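Local coordinates for protein epoxyqueuosine reductase (Streptococcus thermophilus, PDB 5D6S) that belongs to the epoxyqueuosine reductase (QueG) family and binds cobalamin and two iron-sulfur clusters, at residues N149-D163 with M190-E202. Numbering follows the deposited sequence.
Sequences NFEYKGMVDTGALVD and MYLGELITNLEIE
The side-chain amide of Asn198 bridges Asn149 and Glu151 in the loop ahead of strand 152-155, at one end of an antiparallel strand pair: its ND2 donates to Asn149 O at 2.8 Å, lying in that carbonyl's plane, while its OD1 receives a weak bond from Glu151 N. Having CG between backbone N and carbonyl carbon (chi1 72°) brings the amide over to these groups, and Asn198 N completes the grip through Glu151 O. From here strand 152-155 runs as the edge of a four-stranded antiparallel sheet beside 190-197, with Lys153-Ile196 and Met155-Glu194 as hydrogen-bonded pairs; Met155 N to Glu194 O, at 2.9 Å, is one of their four bonds. On the Ile196 face, Leu161 CD1 meets Ile196 CD1 tip to tip at 3.7 Å, and Met155 CE lies 4.0 Å from that same CD1. Leu195 CD1 packs obliquely against Tyr152 on the other face. Beyond the strand the chain reaches the cobalamin pocket, where Asp163 N hydrogen-bonds cobalamin. The carboxylates of Asp163 and Glu194 lie side by side here. Within the loop, Asp163 OD2 receives Asp157 N on its syn lone pair at 2.8 Å.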
loop_
_atom_site.group_PDB
_atom_site.type_symbol
_atom_site.label_atom_id
_atom_site.label_comp_id
_atom_site.label_asym_id
_atom_site.label_seq_id
_atom_site.Cartn_x
_atom_site.Cartn_y
_atom_site.Cartn_z
ATOM N N ASN A 149 -5.716 -4.438 36.664
ATOM C CA ASN A 149 -5.143 -5.610 35.988
ATOM C C ASN A 149 -5.321 -5.599 34.468
ATOM O O ASN A 149 -5.316 -6.650 33.825
ATOM C CB ASN A 149 -5.725 -6.915 36.553
ATOM C CG ASN A 149 -5.101 -7.305 37.869
ATOM O OD1 ASN A 149 -3.935 -7.013 38.132
ATOM N ND2 ASN A 149 -5.874 -7.987 38.705
ATOM N N PHE A 150 -5.468 -4.409 33.893
ATOM C CA PHE A 150 -5.650 -4.279 32.455
ATOM C C PHE A 150 -4.392 -4.763 31.728
ATOM O O PHE A 150 -3.274 -4.345 32.062
ATOM C CB PHE A 150 -5.949 -2.823 32.101
ATOM C CG PHE A 150 -6.097 -2.568 30.637
ATOM C CD1 PHE A 150 -6.718 -3.498 29.802
ATOM C CD2 PHE A 150 -5.647 -1.367 30.087
ATOM C CE1 PHE A 150 -6.870 -3.235 28.452
ATOM C CE2 PHE A 150 -5.801 -1.097 28.732
ATOM C CZ PHE A 150 -6.415 -2.032 27.916
ATOM N N GLU A 151 -4.578 -5.647 30.750
ATOM C CA GLU A 151 -3.464 -6.148 29.943
ATOM C C GLU A 151 -3.783 -6.021 28.464
ATOM O O GLU A 151 -4.885 -6.363 28.040
ATOM C CB GLU A 151 -3.153 -7.600 30.283
ATOM C CG GLU A 151 -2.426 -7.780 31.611
ATOM C CD GLU A 151 -1.819 -9.169 31.782
ATOM O OE1 GLU A 151 -1.986 -10.043 30.881
ATOM O OE2 GLU A 151 -1.146 -9.376 32.820
ATOM N N TYR A 152 -2.812 -5.542 27.681
ATOM C CA TYR A 152 -3.034 -5.314 26.251
ATOM C C TYR A 152 -1.845 -5.601 25.352
ATOM O O TYR A 152 -0.730 -5.827 25.803
ATOM C CB TYR A 152 -3.515 -3.884 26.005
ATOM C CG TYR A 152 -2.540 -2.805 26.406
ATOM C CD1 TYR A 152 -2.414 -2.423 27.723
ATOM C CD2 TYR A 152 -1.775 -2.128 25.453
ATOM C CE1 TYR A 152 -1.544 -1.411 28.089
ATOM C CE2 TYR A 152 -0.914 -1.106 25.818
ATOM C CZ TYR A 152 -0.810 -0.761 27.144
ATOM O OH TYR A 152 0.070 0.208 27.542
ATOM N N LYS A 153 -2.121 -5.574 24.054
ATOM C CA LYS A 153 -1.149 -5.861 23.018
ATOM C C LYS A 153 -1.660 -5.214 21.731
ATOM O O LYS A 153 -2.640 -5.664 21.152
ATOM C CB LYS A 153 -0.998 -7.378 22.892
ATOM C CG LYS A 153 -0.231 -7.873 21.691
ATOM C CD LYS A 153 1.153 -7.272 21.613
ATOM C CE LYS A 153 1.988 -8.058 20.620
ATOM N NZ LYS A 153 3.091 -7.212 20.109
ATOM N N GLY A 154 -0.999 -4.142 21.310
ATOM C CA GLY A 154 -1.426 -3.369 20.141
ATOM C C GLY A 154 -0.817 -3.851 18.835
ATOM O O GLY A 154 0.345 -4.213 18.784
ATOM N N MET A 155 -1.604 -3.811 17.767
ATOM C CA MET A 155 -1.139 -4.169 16.430
ATOM C C MET A 155 -1.633 -3.175 15.377
ATOM O O MET A 155 -2.764 -2.720 15.438
ATOM C CB MET A 155 -1.628 -5.572 16.061
ATOM C CG MET A 155 -0.975 -6.653 16.877
ATOM S SD MET A 155 -1.625 -8.244 16.383
ATOM C CE MET A 155 -0.503 -9.336 17.259
ATOM N N VAL A 156 -0.792 -2.862 14.404
ATOM C CA VAL A 156 -1.260 -2.143 13.218
ATOM C C VAL A 156 -0.369 -2.486 12.013
ATOM O O VAL A 156 0.785 -2.095 11.965
ATOM C CB VAL A 156 -1.400 -0.624 13.496
ATOM C CG1 VAL A 156 -0.247 -0.126 14.333
ATOM C CG2 VAL A 156 -1.540 0.172 12.217
ATOM N N ASP A 157 -0.923 -3.291 11.105
ATOM C CA ASP A 157 -0.269 -3.775 9.888
ATOM C C ASP A 157 0.843 -4.789 10.162
ATOM O O ASP A 157 0.871 -5.862 9.564
ATOM C CB ASP A 157 0.213 -2.600 9.028
ATOM C CG ASP A 157 0.853 -3.043 7.711
ATOM O OD1 ASP A 157 0.191 -3.690 6.878
ATOM O OD2 ASP A 157 2.004 -2.648 7.461
ATOM N N THR A 158 1.752 -4.451 11.066
ATOM C CA THR A 158 2.999 -5.200 11.236
ATOM C C THR A 158 2.877 -6.299 12.245
ATOM O O THR A 158 3.817 -7.041 12.485
ATOM C CB THR A 158 4.097 -4.265 11.760
ATOM O OG1 THR A 158 3.673 -3.657 12.982
ATOM C CG2 THR A 158 4.410 -3.163 10.770
ATOM N N GLY A 159 1.709 -6.401 12.871
ATOM C CA GLY A 159 1.417 -7.493 13.796
ATOM C C GLY A 159 1.044 -8.798 13.081
ATOM O O GLY A 159 0.887 -8.838 11.855
ATOM N N ALA A 160 0.835 -9.854 13.877
ATOM C CA ALA A 160 0.576 -11.220 13.386
ATOM C C ALA A 160 -0.862 -11.484 12.947
ATOM O O ALA A 160 -1.115 -12.318 12.080
ATOM C CB ALA A 160 0.937 -12.220 14.451
ATOM N N LEU A 161 -1.801 -10.763 13.514
ATOM C CA LEU A 161 -3.193 -10.972 13.124
ATOM C C LEU A 161 -3.506 -10.490 11.706
ATOM O O LEU A 161 -2.835 -9.604 11.158
ATOM C CB LEU A 161 -4.158 -10.306 14.123
ATOM C CG LEU A 161 -4.072 -10.886 15.541
ATOM C CD1 LEU A 161 -5.101 -10.200 16.416
ATOM C CD2 LEU A 161 -4.264 -12.393 15.559
ATOM N N VAL A 162 -4.570 -11.071 11.159
ATOM C CA VAL A 162 -5.169 -10.622 9.913
ATOM C C VAL A 162 -6.053 -9.420 10.249
ATOM O O VAL A 162 -7.181 -9.580 10.657
ATOM C CB VAL A 162 -5.992 -11.744 9.252
ATOM C CG1 VAL A 162 -6.508 -11.282 7.906
ATOM C CG2 VAL A 162 -5.149 -13.001 9.108
ATOM N N ASP A 163 -5.513 -8.213 10.095
ATOM C CA ASP A 163 -6.182 -6.973 10.511
ATOM C C ASP A 163 -7.575 -6.829 9.898
ATOM O O ASP A 163 -8.443 -6.126 10.406
ATOM C CB ASP A 163 -5.358 -5.761 10.070
ATOM C CG ASP A 163 -4.061 -5.617 10.830
ATOM O OD1 ASP A 163 -3.764 -6.488 11.690
ATOM O OD2 ASP A 163 -3.337 -4.622 10.558
ATOM N N MET A 190 -10.162 3.474 4.975
ATOM C CA MET A 190 -9.811 3.409 6.407
ATOM C C MET A 190 -8.515 2.630 6.687
ATOM O O MET A 190 -8.283 1.554 6.105
ATOM C CB MET A 190 -10.906 2.698 7.209
ATOM C CG MET A 190 -12.333 3.190 6.993
ATOM S SD MET A 190 -13.509 2.082 7.788
ATOM C CE MET A 190 -13.488 0.638 6.707
ATOM N N TYR A 191 -7.692 3.179 7.591
ATOM C CA TYR A 191 -6.587 2.446 8.218
ATOM C C TYR A 191 -7.146 1.594 9.345
ATOM O O TYR A 191 -8.061 2.013 10.038
ATOM C CB TYR A 191 -5.567 3.400 8.843
ATOM C CG TYR A 191 -5.030 4.497 7.930
ATOM C CD1 TYR A 191 -4.548 4.215 6.655
ATOM C CD2 TYR A 191 -4.975 5.828 8.367
ATOM C CE1 TYR A 191 -4.041 5.221 5.839
ATOM C CE2 TYR A 191 -4.451 6.830 7.558
ATOM C CZ TYR A 191 -3.988 6.526 6.294
ATOM O OH TYR A 191 -3.474 7.525 5.490
ATOM N N LEU A 192 -6.601 0.403 9.533
ATOM C CA LEU A 192 -7.065 -0.511 10.579
ATOM C C LEU A 192 -6.014 -0.787 11.654
ATOM O O LEU A 192 -4.820 -0.759 11.395
ATOM C CB LEU A 192 -7.509 -1.858 9.988
ATOM C CG LEU A 192 -8.664 -1.813 8.982
ATOM C CD1 LEU A 192 -9.113 -3.223 8.594
ATOM C CD2 LEU A 192 -9.828 -1.002 9.527
ATOM N N GLY A 193 -6.503 -1.048 12.858
ATOM C CA GLY A 193 -5.686 -1.468 13.986
ATOM C C GLY A 193 -6.450 -2.391 14.932
ATOM O O GLY A 193 -7.661 -2.566 14.800
ATOM N N GLU A 194 -5.732 -2.971 15.885
ATOM C CA GLU A 194 -6.306 -3.855 16.904
ATOM C C GLU A 194 -5.634 -3.645 18.241
ATOM O O GLU A 194 -4.425 -3.457 18.316
ATOM C CB GLU A 194 -6.080 -5.328 16.592
ATOM C CG GLU A 194 -6.627 -5.794 15.276
ATOM C CD GLU A 194 -5.591 -5.769 14.198
ATOM O OE1 GLU A 194 -5.819 -5.036 13.216
ATOM O OE2 GLU A 194 -4.552 -6.461 14.353
ATOM N N LEU A 195 -6.436 -3.718 19.296
ATOM C CA LEU A 195 -5.929 -3.795 20.653
ATOM C C LEU A 195 -6.444 -5.098 21.250
ATOM O O LEU A 195 -7.621 -5.209 21.615
ATOM C CB LEU A 195 -6.405 -2.592 21.462
ATOM C CG LEU A 195 -5.783 -2.424 22.837
ATOM C CD1 LEU A 195 -4.281 -2.228 22.753
ATOM C CD2 LEU A 195 -6.424 -1.230 23.529
ATOM N N ILE A 196 -5.573 -6.102 21.293
ATOM C CA ILE A 196 -5.890 -7.356 21.971
ATOM C C ILE A 196 -5.849 -7.068 23.463
ATOM O O ILE A 196 -4.983 -6.330 23.932
ATOM C CB ILE A 196 -4.885 -8.474 21.658
ATOM C CG1 ILE A 196 -4.804 -8.738 20.158
ATOM C CG2 ILE A 196 -5.302 -9.770 22.343
ATOM C CD1 ILE A 196 -3.629 -9.617 19.766
ATOM N N THR A 197 -6.786 -7.651 24.205
ATOM C CA THR A 197 -6.984 -7.293 25.610
ATOM C C THR A 197 -7.578 -8.428 26.468
ATOM O O THR A 197 -8.175 -9.380 25.957
ATOM C CB THR A 197 -7.826 -5.991 25.721
ATOM O OG1 THR A 197 -8.242 -5.789 27.069
ATOM C CG2 THR A 197 -9.056 -6.058 24.872
ATOM N N ASN A 198 -7.422 -8.292 27.788
ATOM C CA ASN A 198 -7.972 -9.255 28.770
ATOM C C ASN A 198 -9.328 -8.849 29.377
ATOM O O ASN A 198 -9.739 -9.398 30.394
ATOM C CB ASN A 198 -6.973 -9.484 29.900
ATOM C CG ASN A 198 -6.855 -8.292 30.835
ATOM O OD1 ASN A 198 -7.423 -7.222 30.595
ATOM N ND2 ASN A 198 -6.081 -8.463 31.892
ATOM N N LEU A 199 -10.018 -7.905 28.743
ATOM C CA LEU A 199 -11.332 -7.454 29.194
ATOM C C LEU A 199 -12.455 -8.380 28.729
ATOM O O LEU A 199 -12.400 -8.949 27.645
ATOM C CB LEU A 199 -11.608 -6.030 28.700
ATOM C CG LEU A 199 -11.052 -4.850 29.511
ATOM C CD1 LEU A 199 -9.706 -5.157 30.147
ATOM C CD2 LEU A 199 -10.966 -3.595 28.648
ATOM N N GLU A 200 -13.466 -8.533 29.576
ATOM C CA GLU A 200 -14.670 -9.268 29.218
ATOM C C GLU A 200 -15.621 -8.216 28.696
ATOM O O GLU A 200 -16.075 -7.374 29.470
ATOM C CB GLU A 200 -15.262 -9.974 30.447
ATOM C CG GLU A 200 -15.993 -11.266 30.129
ATOM C CD GLU A 200 -15.060 -12.464 30.076
ATOM O OE1 GLU A 200 -14.344 -12.717 31.070
ATOM O OE2 GLU A 200 -15.052 -13.164 29.034
ATOM N N ILE A 201 -15.879 -8.211 27.392
ATOM C CA ILE A 201 -16.765 -7.192 26.809
ATOM C C ILE A 201 -17.700 -7.772 25.768
ATOM O O ILE A 201 -17.364 -8.720 25.059
ATOM C CB ILE A 201 -16.002 -5.982 26.224
ATOM C CG1 ILE A 201 -15.239 -5.257 27.345
ATOM C CG2 ILE A 201 -16.959 -5.008 25.532
ATOM C CD1 ILE A 201 -14.391 -4.085 26.896
ATOM N N GLU A 202 -18.892 -7.177 25.729
ATOM C CA GLU A 202 -19.950 -7.520 24.783
ATOM C C GLU A 202 -19.474 -7.370 23.346
ATOM O O GLU A 202 -19.217 -6.243 22.915
ATOM C CB GLU A 202 -21.163 -6.589 24.987
ATOM C CG GLU A 202 -22.072 -6.971 26.141
ATOM C CD GLU A 202 -22.987 -8.120 25.777
ATOM O OE1 GLU A 202 -23.849 -7.927 24.895
ATOM O OE2 GLU A 202 -22.845 -9.212 26.368
HETATM O O HOH W 1 -8.150 -4.629 12.769
#